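Local coordinates for L-amino acid deaminase (Proteus vulgaris, PDB 5I39), which is a membrane-bound flavoprotein that carries FAD and probably catalyses the oxidative deamination of L-amino acids, at residues A45-I50 with E74-F79; G49-I54 with T378-S383; L245-L250 with L367-A372. All blocks are in the same frame, centred on the assembly; numbering follows the deposited sequence. Where two conformers were deposited one is given.

Contact 1: residues A45-I50 with E74-F79. With FAD (flavin-adenine dinucleotide), chain B.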
loop_
_atom_site.group_PDB
_atom_site.type_symbol
_atom_site.label_atom_id
_atom_site.label_comp_id
_atom_site.label_asym_id
_atom_site.label_seq_id
_atom_site.Cartn_x
_atom_site.Cartn_y
_atom_site.Cartn_z
ATOM N N ALA A 45 4.999 2.392 12.245
ATOM C CA ALA A 45 6.041 2.481 11.214
ATOM C C ALA A 45 5.778 1.515 10.052
ATOM O O ALA A 45 6.669 0.783 9.611
ATOM C CB ALA A 45 7.417 2.240 11.815
ATOM N N GLY A 46 4.541 1.518 9.566
ATOM C CA GLY A 46 4.230 0.980 8.244
ATOM C C GLY A 46 4.374 2.085 7.215
ATOM O O GLY A 46 4.847 3.187 7.516
ATOM N N ILE A 47 3.935 1.809 5.993
ATOM C CA ILE A 47 4.089 2.775 4.913
ATOM C C ILE A 47 3.362 4.089 5.210
ATOM O O ILE A 47 3.857 5.149 4.866
ATOM C CB ILE A 47 3.652 2.182 3.548
ATOM C CG1 ILE A 47 4.164 3.027 2.372
ATOM C CG2 ILE A 47 2.142 2.000 3.461
ATOM C CD1 ILE A 47 5.664 2.969 2.163
ATOM N N LEU A 48 2.196 4.029 5.841
ATOM C CA LEU A 48 1.432 5.252 6.046
ATOM C C LEU A 48 2.094 6.152 7.085
ATOM O O LEU A 48 2.226 7.357 6.862
ATOM C CB LEU A 48 -0.028 4.942 6.368
ATOM C CG LEU A 48 -0.784 4.253 5.217
ATOM C CD1 LEU A 48 -2.250 4.088 5.578
ATOM C CD2 LEU A 48 -0.673 4.994 3.890
ATOM N N GLY A 49 2.566 5.581 8.187
ATOM C CA GLY A 49 3.286 6.369 9.190
ATOM C C GLY A 49 4.605 6.913 8.662
ATOM O O GLY A 49 4.938 8.081 8.883
ATOM N N ILE A 50 5.352 6.068 7.954
ATOM C CA ILE A 50 6.634 6.472 7.384
ATOM C C ILE A 50 6.470 7.600 6.364
ATOM O O ILE A 50 7.186 8.607 6.425
ATOM C CB ILE A 50 7.356 5.272 6.738
ATOM C CG1 ILE A 50 7.829 4.290 7.819
ATOM C CG2 ILE A 50 8.557 5.725 5.911
ATOM C CD1 ILE A 50 8.154 2.909 7.295
ATOM N N GLU A 74 4.293 -5.519 9.373
ATOM C CA GLU A 74 2.927 -5.996 9.165
ATOM C C GLU A 74 2.521 -5.817 7.692
ATOM O O GLU A 74 3.222 -6.327 6.815
ATOM C CB GLU A 74 1.989 -5.351 10.194
ATOM C CG GLU A 74 2.386 -5.641 11.643
ATOM C CD GLU A 74 2.202 -7.083 12.072
ATOM O OE1 GLU A 74 1.515 -7.847 11.368
ATOM O OE2 GLU A 74 2.728 -7.447 13.142
ATOM N N GLN A 75 1.430 -5.110 7.391
ATOM C CA GLN A 75 0.902 -5.085 6.013
ATOM C C GLN A 75 1.920 -4.597 4.990
ATOM O O GLN A 75 1.974 -5.096 3.859
ATOM C CB GLN A 75 -0.323 -4.184 5.920
ATOM C CG GLN A 75 -1.516 -4.663 6.709
ATOM C CD GLN A 75 -2.684 -3.725 6.532
ATOM O OE1 GLN A 75 -3.277 -3.679 5.462
ATOM N NE2 GLN A 75 -3.015 -2.961 7.571
ATOM N N SER A 76 2.736 -3.630 5.402
ATOM C CA SER A 76 3.646 -2.951 4.494
ATOM C C SER A 76 4.882 -3.757 4.077
ATOM O O SER A 76 5.737 -3.223 3.375
ATOM C CB SER A 76 4.047 -1.605 5.092
ATOM O OG SER A 76 2.906 -0.782 5.284
ATOM N N SER A 77 4.985 -5.019 4.499
ATOM C CA SER A 77 5.947 -5.948 3.901
ATOM C C SER A 77 5.306 -7.266 3.464
ATOM O O SER A 77 6.020 -8.246 3.271
ATOM C CB SER A 77 7.096 -6.227 4.876
ATOM O OG SER A 77 6.619 -6.846 6.058
ATOM N N ARG A 78 3.982 -7.272 3.270
ATOM C CA ARG A 78 3.237 -8.511 2.995
ATOM C C ARG A 78 2.306 -8.414 1.783
ATOM O O ARG A 78 1.524 -9.329 1.512
ATOM C CB ARG A 78 2.451 -8.922 4.247
ATOM C CG ARG A 78 3.341 -9.187 5.453
ATOM C CD ARG A 78 2.563 -9.518 6.721
ATOM N NE ARG A 78 2.197 -10.931 6.793
ATOM C CZ ARG A 78 3.040 -11.936 7.049
ATOM N NH1 ARG A 78 4.337 -11.719 7.262
ATOM N NH2 ARG A 78 2.578 -13.183 7.082
ATOM N N PHE A 79 2.432 -7.334 1.028
ATOM C CA PHE A 79 1.482 -7.005 -0.025
ATOM C C PHE A 79 1.774 -7.722 -1.348
ATOM O O PHE A 79 2.848 -8.268 -1.549
ATOM C CB PHE A 79 1.424 -5.483 -0.197
ATOM C CG PHE A 79 2.757 -4.851 -0.467
ATOM C CD1 PHE A 79 3.304 -4.899 -1.734
ATOM C CD2 PHE A 79 3.466 -4.202 0.541
ATOM C CE1 PHE A 79 4.527 -4.323 -2.006
ATOM C CE2 PHE A 79 4.695 -3.618 0.274
ATOM C CZ PHE A 79 5.219 -3.670 -1.003
HETATM P PA FAD B . 0.966 -1.485 8.534
HETATM O O1A FAD B . 0.304 -2.758 9.072
HETATM O O2A FAD B . 2.046 -1.734 7.498
HETATM O O5B FAD B . 1.665 -0.649 9.692
HETATM C C5B FAD B . 0.993 -0.261 10.881
HETATM C C4B FAD B . 2.033 -0.346 11.983
HETATM O O4B FAD B . 1.468 0.195 13.194
HETATM C C3B FAD B . 2.431 -1.793 12.284
HETATM O O3B FAD B . 3.825 -1.970 12.036
HETATM C C2B FAD B . 2.024 -1.956 13.756
HETATM O O2B FAD B . 2.894 -2.833 14.497
HETATM C C1B FAD B . 2.035 -0.527 14.266
HETATM N N9A FAD B . 1.193 -0.262 15.438
HETATM C C8A FAD B . -0.079 -0.572 15.585
HETATM N N7A FAD B . -0.572 -0.132 16.761
HETATM C C5A FAD B . 0.452 0.467 17.355
HETATM C C6A FAD B . 0.658 1.152 18.628
HETATM N N6A FAD B . -0.355 1.273 19.510
HETATM N N1A FAD B . 1.875 1.663 18.898
HETATM C C2A FAD B . 2.885 1.571 18.023
HETATM N N3A FAD B . 2.784 0.940 16.847
HETATM C C4A FAD B . 1.612 0.399 16.492
HETATM N N1 FAD B . -1.717 -2.211 -1.397
HETATM C C2 FAD B . -1.384 -1.844 -2.638
HETATM O O2 FAD B . -1.323 -0.627 -2.889
HETATM N N3 FAD B . -1.126 -2.770 -3.594
HETATM C C4 FAD B . -1.203 -4.092 -3.403
HETATM O O4 FAD B . -0.936 -4.879 -4.300
HETATM C C4X FAD B . -1.586 -4.581 -2.071
HETATM N N5 FAD B . -1.750 -5.899 -1.775
HETATM C C5X FAD B . -1.923 -6.282 -0.506
HETATM C C6 FAD B . -1.876 -7.629 -0.143
HETATM C C7 FAD B . -1.993 -8.041 1.182
HETATM C C7M FAD B . -1.885 -9.503 1.550
HETATM C C8 FAD B . -2.191 -7.037 2.237
HETATM C C8M FAD B . -2.288 -7.424 3.693
HETATM C C9 FAD B . -2.262 -5.691 1.873
HETATM C C9A FAD B . -2.141 -5.277 0.552
HETATM N N10 FAD B . -2.214 -3.926 0.190
HETATM C C10 FAD B . -1.826 -3.514 -1.082
HETATM C "C1'" FAD B . -2.509 -2.901 1.171
HETATM C "C2'" FAD B . -1.306 -2.296 1.804
HETATM O "O2'" FAD B . -0.361 -3.326 2.077
HETATM C "C3'" FAD B . -1.771 -1.603 3.080
HETATM O "O3'" FAD B . -2.903 -0.730 2.823
HETATM C "C4'" FAD B . -0.694 -0.765 3.728
HETATM O "O4'" FAD B . 0.511 -1.539 3.880
HETATM C "C5'" FAD B . -1.171 -0.285 5.087
HETATM O "O5'" FAD B . -0.086 0.446 5.662
HETATM P P FAD B . -0.186 0.889 7.216
HETATM O O1P FAD B . 1.048 1.686 7.515
HETATM O O2P FAD B . -1.556 1.474 7.486
HETATM O O3P FAD B . -0.218 -0.533 8.001
#
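The glycine-rich turn of a Rossmann-type FAD fold meets the loop 74-79 here, with Ile47 against Ser76 beside the cofactor's diphosphate. Ile47 N donates to Ser76 OG over 2.9 Å, and at 170° the bond is nearly straight. Gly46 is the N-cap of helix 47-58, so this amide belongs to the opening turn of the helix. The CG2 methyl of Ile47 lies between its backbone N and carbonyl carbon, with CG1 turned anti to N. From there CG2 packs 3.4 Å from Ser76 OG and also reaches FAD O5'.

Ser76 OG is gripped by three partners. It accepts from Ile47 N and from FAD O4', and it donates to FAD O2A at 2.6 Å. Its chi1 of -61° places OG beside the backbone N of Ser76. Both donors of the residue therefore serve the same phosphate oxygen, since Ser76 N also bonds FAD O2A at 2.9 Å. Gln75 N takes the other oxygen of that phosphate, FAD O1A, at 3.1 Å.

The second phosphate is held from the helix side. Leu48 N donates to FAD O1P over 3.1 Å. FAD O1P also lies 3.3 Å from Gly46 CA, and Gly46, having no side chain, leaves room for FAD O5B. The N-terminus of helix 47-58 faces the diphosphate, and its positive end probably helps to offset the charge. Farther along the loop, Phe79 CB rests 3.5 Å from FAD C5X in the isoalloxazine ring. Thr190 of helix 189-199 touches Ile47, and its OG1 is hydrogen-bonded to Ser76 O.

The spacing Gly44, Gly46, Gly49 matches the GxGxxG pattern. One amide at the helix start, Leu48 N, and two from the loop 74-79, Gln75 N and Ser76 N, bind one diphosphate, as fits the dinucleotide-binding Rossmann fold of the FAD-dependent oxidoreductases.

Contact 2: residues G49-I54 with T378-S383. With FAD (flavin-adenine dinucleotide), chain B.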
loop_
_atom_site.group_PDB
_atom_site.type_symbol
_atom_site.label_atom_id
_atom_site.label_comp_id
_atom_site.label_asym_id
_atom_site.label_seq_id
_atom_site.Cartn_x
_atom_site.Cartn_y
_atom_site.Cartn_z
ATOM N N GLY A 49 2.566 5.581 8.187
ATOM C CA GLY A 49 3.286 6.369 9.190
ATOM C C GLY A 49 4.605 6.913 8.662
ATOM O O GLY A 49 4.938 8.081 8.883
ATOM N N ILE A 50 5.352 6.068 7.954
ATOM C CA ILE A 50 6.634 6.472 7.384
ATOM C C ILE A 50 6.470 7.600 6.364
ATOM O O ILE A 50 7.186 8.607 6.425
ATOM C CB ILE A 50 7.356 5.272 6.738
ATOM C CG1 ILE A 50 7.829 4.290 7.819
ATOM C CG2 ILE A 50 8.557 5.725 5.911
ATOM C CD1 ILE A 50 8.154 2.909 7.295
HETATM N N MSE A 51 5.539 7.436 5.426
HETATM C CA MSE A 51 5.358 8.432 4.364
HETATM C C MSE A 51 4.836 9.730 4.939
HETATM O O MSE A 51 5.256 10.812 4.515
HETATM C CB MSE A 51 4.452 7.899 3.255
HETATM C CG MSE A 51 5.067 6.705 2.512
HETATM SE SE MSE A 51 6.796 7.072 1.668
HETATM C CE MSE A 51 6.096 8.300 0.304
ATOM N N THR A 52 3.934 9.650 5.916
ATOM C CA THR A 52 3.439 10.859 6.574
ATOM C C THR A 52 4.571 11.579 7.311
ATOM O O THR A 52 4.684 12.799 7.220
ATOM C CB THR A 52 2.257 10.561 7.514
ATOM O OG1 THR A 52 1.230 9.877 6.789
ATOM C CG2 THR A 52 1.663 11.845 8.052
ATOM N N ALA A 53 5.403 10.826 8.023
ATOM C CA ALA A 53 6.560 11.397 8.719
ATOM C C ALA A 53 7.503 12.134 7.770
ATOM O O ALA A 53 7.939 13.245 8.061
ATOM C CB ALA A 53 7.313 10.312 9.470
ATOM N N ILE A 54 7.798 11.523 6.626
ATOM C CA ILE A 54 8.638 12.168 5.618
ATOM C C ILE A 54 8.033 13.502 5.171
ATOM O O ILE A 54 8.731 14.515 5.081
ATOM C CB ILE A 54 8.842 11.244 4.400
ATOM C CG1 ILE A 54 9.759 10.073 4.776
ATOM C CG2 ILE A 54 9.435 12.002 3.215
ATOM C CD1 ILE A 54 9.675 8.891 3.832
ATOM N N THR A 378 0.004 1.974 -2.716
ATOM C CA THR A 378 -0.290 2.842 -3.856
ATOM C C THR A 378 -0.607 4.277 -3.440
ATOM O O THR A 378 -0.109 5.236 -4.037
ATOM C CB THR A 378 -1.498 2.285 -4.634
ATOM O OG1 THR A 378 -1.196 0.973 -5.109
ATOM C CG2 THR A 378 -1.855 3.158 -5.836
ATOM N N GLU A 379 -1.470 4.402 -2.437
ATOM C CA GLU A 379 -2.009 5.692 -2.024
ATOM C C GLU A 379 -1.046 6.525 -1.195
ATOM O O GLU A 379 -1.175 7.750 -1.161
ATOM C CB GLU A 379 -3.275 5.467 -1.203
ATOM C CG GLU A 379 -4.402 4.822 -1.990
ATOM C CD GLU A 379 -5.502 4.244 -1.121
ATOM O OE1 GLU A 379 -5.349 4.189 0.116
ATOM O OE2 GLU A 379 -6.532 3.826 -1.695
ATOM N N SER A 380 -0.095 5.866 -0.530
ATOM C CA SER A 380 0.703 6.482 0.534
ATOM C C SER A 380 1.331 7.846 0.223
ATOM O O SER A 380 1.300 8.709 1.083
ATOM C CB SER A 380 1.764 5.514 1.072
ATOM O OG SER A 380 2.660 5.077 0.065
ATOM N N PRO A 381 1.901 8.061 -0.983
ATOM C CA PRO A 381 2.506 9.388 -1.196
ATOM C C PRO A 381 1.496 10.530 -1.102
ATOM O O PRO A 381 1.838 11.633 -0.681
ATOM C CB PRO A 381 3.073 9.291 -2.618
ATOM C CG PRO A 381 3.241 7.830 -2.858
ATOM C CD PRO A 381 2.061 7.214 -2.175
ATOM N N VAL A 382 0.259 10.262 -1.500
ATOM C CA VAL A 382 -0.789 11.275 -1.483
ATOM C C VAL A 382 -1.522 11.291 -0.143
ATOM O O VAL A 382 -1.797 12.367 0.385
ATOM C CB VAL A 382 -1.772 11.095 -2.655
ATOM C CG1 VAL A 382 -2.790 12.229 -2.673
ATOM C CG2 VAL A 382 -1.030 11.065 -3.983
ATOM N N SER A 383 -1.847 10.125 0.411
ATOM C CA SER A 383 -2.501 10.117 1.725
ATOM C C SER A 383 -1.583 10.699 2.802
ATOM O O SER A 383 -2.071 11.314 3.740
ATOM C CB SER A 383 -3.045 8.745 2.111
ATOM O OG SER A 383 -2.022 7.798 2.248
HETATM P PA FAD B . 0.966 -1.485 8.534
HETATM O O1A FAD B . 0.304 -2.758 9.072
HETATM O O2A FAD B . 2.046 -1.734 7.498
HETATM O O5B FAD B . 1.665 -0.649 9.692
HETATM C C5B FAD B . 0.993 -0.261 10.881
HETATM C C4B FAD B . 2.033 -0.346 11.983
HETATM O O4B FAD B . 1.468 0.195 13.194
HETATM C C3B FAD B . 2.431 -1.793 12.284
HETATM O O3B FAD B . 3.825 -1.970 12.036
HETATM C C2B FAD B . 2.024 -1.956 13.756
HETATM O O2B FAD B . 2.894 -2.833 14.497
HETATM C C1B FAD B . 2.035 -0.527 14.266
HETATM N N9A FAD B . 1.193 -0.262 15.438
HETATM C C8A FAD B . -0.079 -0.572 15.585
HETATM N N7A FAD B . -0.572 -0.132 16.761
HETATM C C5A FAD B . 0.452 0.467 17.355
HETATM C C6A FAD B . 0.658 1.152 18.628
HETATM N N6A FAD B . -0.355 1.273 19.510
HETATM N N1A FAD B . 1.875 1.663 18.898
HETATM C C2A FAD B . 2.885 1.571 18.023
HETATM N N3A FAD B . 2.784 0.940 16.847
HETATM C C4A FAD B . 1.612 0.399 16.492
HETATM N N1 FAD B . -1.717 -2.211 -1.397
HETATM C C2 FAD B . -1.384 -1.844 -2.638
HETATM O O2 FAD B . -1.323 -0.627 -2.889
HETATM N N3 FAD B . -1.126 -2.770 -3.594
HETATM C C4 FAD B . -1.203 -4.092 -3.403
HETATM O O4 FAD B . -0.936 -4.879 -4.300
HETATM C C4X FAD B . -1.586 -4.581 -2.071
HETATM N N5 FAD B . -1.750 -5.899 -1.775
HETATM C C5X FAD B . -1.923 -6.282 -0.506
HETATM C C6 FAD B . -1.876 -7.629 -0.143
HETATM C C7 FAD B . -1.993 -8.041 1.182
HETATM C C7M FAD B . -1.885 -9.503 1.550
HETATM C C8 FAD B . -2.191 -7.037 2.237
HETATM C C8M FAD B . -2.288 -7.424 3.693
HETATM C C9 FAD B . -2.262 -5.691 1.873
HETATM C C9A FAD B . -2.141 -5.277 0.552
HETATM N N10 FAD B . -2.214 -3.926 0.190
HETATM C C10 FAD B . -1.826 -3.514 -1.082
HETATM C "C1'" FAD B . -2.509 -2.901 1.171
HETATM C "C2'" FAD B . -1.306 -2.296 1.804
HETATM O "O2'" FAD B . -0.361 -3.326 2.077
HETATM C "C3'" FAD B . -1.771 -1.603 3.080
HETATM O "O3'" FAD B . -2.903 -0.730 2.823
HETATM C "C4'" FAD B . -0.694 -0.765 3.728
HETATM O "O4'" FAD B . 0.511 -1.539 3.880
HETATM C "C5'" FAD B . -1.171 -0.285 5.087
HETATM O "O5'" FAD B . -0.086 0.446 5.662
HETATM P P FAD B . -0.186 0.889 7.216
HETATM O O1P FAD B . 1.048 1.686 7.515
HETATM O O2P FAD B . -1.556 1.474 7.486
HETATM O O3P FAD B . -0.218 -0.533 8.001
#
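Met51, deposited as selenomethionine, reaches from helix 47-58 to Ser380 and Pro381 of helix 376-392. One of its two modelled conformers is described. CB starts toward the partner helix and lies 3.9 Å from Ser380 O. CG goes anti to the carbonyl carbon (chi1 -65°) and settles against the serine side chain, 3.8 Å from Ser380 CB and equally far from Ser380 OG. The chain then folds at both following torsions. SE carries it round, and the CE methyl ends 4.0 Å from Pro381 CA. CE also makes an apolar contact with the proline ring, with Pro381 CG at 4.3 Å.

The hydroxyl of Ser380 has its polar partner in its own helix, at Met377 O. That helix is kinked here. The proline N of Pro381 has no hydrogen to give, and Val382 N bonds Glu379 O, three residues back, rather than the oxygen four back. Ser383 N reaches the same oxygen from the opposite face of its plane. Thr378 N and OG1 both bond FAD O2.

Met193 of helix 189-199 also touches Met51, while Trp103 of helix 90-103 packs on Pro381. Helix 376-392 follows strand 367-371, and Thr52 OG1 makes a weak hydrogen bond to Asn370 ND2 of that strand.

Contact 3: residues L245-L250 with L367-A372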
loop_
_atom_site.group_PDB
_atom_site.type_symbol
_atom_site.label_atom_id
_atom_site.label_comp_id
_atom_site.label_asym_id
_atom_site.label_seq_id
_atom_site.Cartn_x
_atom_site.Cartn_y
_atom_site.Cartn_z
ATOM N N LEU A 245 -8.652 -0.357 17.397
ATOM C CA LEU A 245 -8.408 -0.672 18.806
ATOM C C LEU A 245 -7.822 0.531 19.551
ATOM O O LEU A 245 -8.291 0.891 20.634
ATOM C CB LEU A 245 -7.466 -1.873 18.921
ATOM C CG LEU A 245 -7.282 -2.480 20.309
ATOM C CD1 LEU A 245 -8.525 -3.238 20.723
ATOM C CD2 LEU A 245 -6.096 -3.420 20.331
ATOM N N PHE A 246 -6.811 1.162 18.957
ATOM C CA PHE A 246 -6.172 2.324 19.569
ATOM C C PHE A 246 -7.180 3.450 19.818
ATOM O O PHE A 246 -7.231 4.026 20.910
ATOM C CB PHE A 246 -5.016 2.829 18.699
ATOM C CG PHE A 246 -4.222 3.934 19.338
ATOM C CD1 PHE A 246 -3.170 3.645 20.203
ATOM C CD2 PHE A 246 -4.536 5.267 19.093
ATOM C CE1 PHE A 246 -2.443 4.665 20.803
ATOM C CE2 PHE A 246 -3.814 6.289 19.688
ATOM C CZ PHE A 246 -2.766 5.989 20.544
HETATM N N MSE A 247 -7.994 3.745 18.811
HETATM C CA MSE A 247 -9.004 4.800 18.940
HETATM C C MSE A 247 -10.112 4.438 19.905
HETATM O O MSE A 247 -10.629 5.325 20.596
HETATM C CB MSE A 247 -9.573 5.177 17.577
HETATM C CG MSE A 247 -8.546 5.812 16.630
HETATM SE SE MSE A 247 -7.545 7.337 17.375
HETATM C CE MSE A 247 -9.054 8.443 17.984
ATOM N N GLN A 248 -10.488 3.159 19.985
ATOM C CA GLN A 248 -11.504 2.709 20.948
ATOM C C GLN A 248 -11.108 3.032 22.389
ATOM O O GLN A 248 -11.956 3.381 23.215
ATOM C CB GLN A 248 -11.791 1.207 20.802
ATOM C CG GLN A 248 -12.974 0.908 19.899
ATOM C CD GLN A 248 -13.069 -0.548 19.502
ATOM O OE1 GLN A 248 -12.081 -1.275 19.527
ATOM N NE2 GLN A 248 -14.267 -0.980 19.122
ATOM N N ASN A 249 -9.815 2.925 22.693
ATOM C CA ASN A 249 -9.316 3.289 24.030
ATOM C C ASN A 249 -9.394 4.791 24.329
ATOM O O ASN A 249 -9.323 5.193 25.483
ATOM C CB ASN A 249 -7.889 2.779 24.240
ATOM C CG ASN A 249 -7.813 1.263 24.303
ATOM O OD1 ASN A 249 -8.743 0.603 24.759
ATOM N ND2 ASN A 249 -6.700 0.708 23.858
ATOM N N LEU A 250 -9.526 5.602 23.278
ATOM C CA LEU A 250 -9.833 7.032 23.377
ATOM C C LEU A 250 -11.334 7.348 23.194
ATOM O O LEU A 250 -11.711 8.511 23.036
ATOM C CB LEU A 250 -8.997 7.787 22.339
ATOM C CG LEU A 250 -7.476 7.669 22.476
ATOM C CD1 LEU A 250 -6.800 8.302 21.275
ATOM C CD2 LEU A 250 -6.967 8.313 23.755
ATOM N N LEU A 367 -5.047 15.600 16.497
ATOM C CA LEU A 367 -4.899 14.185 16.156
ATOM C C LEU A 367 -5.551 13.907 14.810
ATOM O O LEU A 367 -6.682 14.319 14.561
ATOM C CB LEU A 367 -5.514 13.288 17.234
ATOM C CG LEU A 367 -5.253 11.779 17.056
ATOM C CD1 LEU A 367 -5.051 11.096 18.401
ATOM C CD2 LEU A 367 -6.361 11.088 16.277
ATOM N N VAL A 368 -4.834 13.194 13.948
ATOM C CA VAL A 368 -5.379 12.735 12.680
ATOM C C VAL A 368 -5.139 11.243 12.536
ATOM O O VAL A 368 -4.254 10.673 13.185
ATOM C CB VAL A 368 -4.802 13.511 11.474
ATOM C CG1 VAL A 368 -5.201 14.976 11.546
ATOM C CG2 VAL A 368 -3.289 13.382 11.400
ATOM N N ILE A 369 -5.949 10.635 11.675
ATOM C CA ILE A 369 -5.918 9.194 11.389
ATOM C C ILE A 369 -5.615 9.007 9.910
ATOM O O ILE A 369 -6.188 9.705 9.076
ATOM C CB ILE A 369 -7.287 8.522 11.680
ATOM C CG1 ILE A 369 -7.605 8.541 13.182
ATOM C CG2 ILE A 369 -7.325 7.084 11.158
ATOM C CD1 ILE A 369 -9.051 8.215 13.511
ATOM N N ASN A 370 -4.733 8.062 9.589
ATOM C CA ASN A 370 -4.447 7.672 8.207
ATOM C C ASN A 370 -4.389 6.154 8.186
ATOM O O ASN A 370 -3.369 5.568 8.537
ATOM C CB ASN A 370 -3.124 8.283 7.730
ATOM C CG ASN A 370 -2.829 7.995 6.263
ATOM O OD1 ASN A 370 -3.651 7.433 5.545
ATOM N ND2 ASN A 370 -1.644 8.388 5.813
ATOM N N THR A 371 -5.494 5.518 7.802
ATOM C CA THR A 371 -5.622 4.075 7.976
ATOM C C THR A 371 -6.757 3.492 7.126
ATOM O O THR A 371 -7.298 4.155 6.236
ATOM C CB THR A 371 -5.795 3.747 9.491
ATOM O OG1 THR A 371 -5.369 2.408 9.760
ATOM C CG2 THR A 371 -7.228 3.939 9.979
ATOM N N ALA A 372 -7.075 2.228 7.400
ATOM C CA ALA A 372 -8.272 1.561 6.888
ATOM C C ALA A 372 -8.290 1.461 5.369
ATOM O O ALA A 372 -9.324 1.668 4.746
ATOM C CB ALA A 372 -9.543 2.241 7.401
#
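Met247, a selenomethionine, packs on Leu367 and Ile369, joining helix 243-248 to strand 367-371 of the Rossmann-type sheet. Its chain is bent at chi2 and chi3, which turns SE and CE toward Leu367 CD2. Both lie 4.1 Å from Leu367 CD2, and the two side chains slide past each other in opposite directions. Ile369, in one of its two modelled conformers, comes to meet Met247 instead. With chi1 at -67°, CG1 stands beside the backbone N and directs CD1 to Met247 CG, 4.0 Å away.

Around them, Val237 of strand 235-237 and Val254 touch Met247. Val361 touches both Leu367 and Ile369. The strand itself runs parallel to 235-237 on one side and antiparallel to 357-360 on the other. Val368 points to the opposite face of the sheet and packs on Thr387 and Leu391 of helix 376-392.

At the start of helix 243-248, Ser243 OG is hydrogen-bonded to Thr371 OG1. Farther along the chain, Leu250 O is hydrogen-bonded to Tyr364 OH. Phe246, next to Met247, touches FAD. Leu250 adds a looser contact: its CD1 methyl stands 4.4 Å from Leu367 CD1.

Contacts 1 and 2 share Gly49 and Ile50 on helix 47-58, and their centres are 10 Å apart. They touch directly: Ile47 CG1 lies 3.4 Å from Ser380 OG. Both meet FAD, but at different places. Contact 1 holds its diphosphate and contact 2 its flavin O2. Contact 3 has its centre about 16 Å from each of the other two centres. The side chain of Ile369 is about 9 Å from FAD, although Phe246 of contact 3 touches the cofactor. Contact 3 is nested inside the loop closed by contact 2. Leu48 CD1 bridges back to it, 3.5 Å from Asn370 O. Ser383 O of contact 2 packs 3.6 Å from Asn370 ND2.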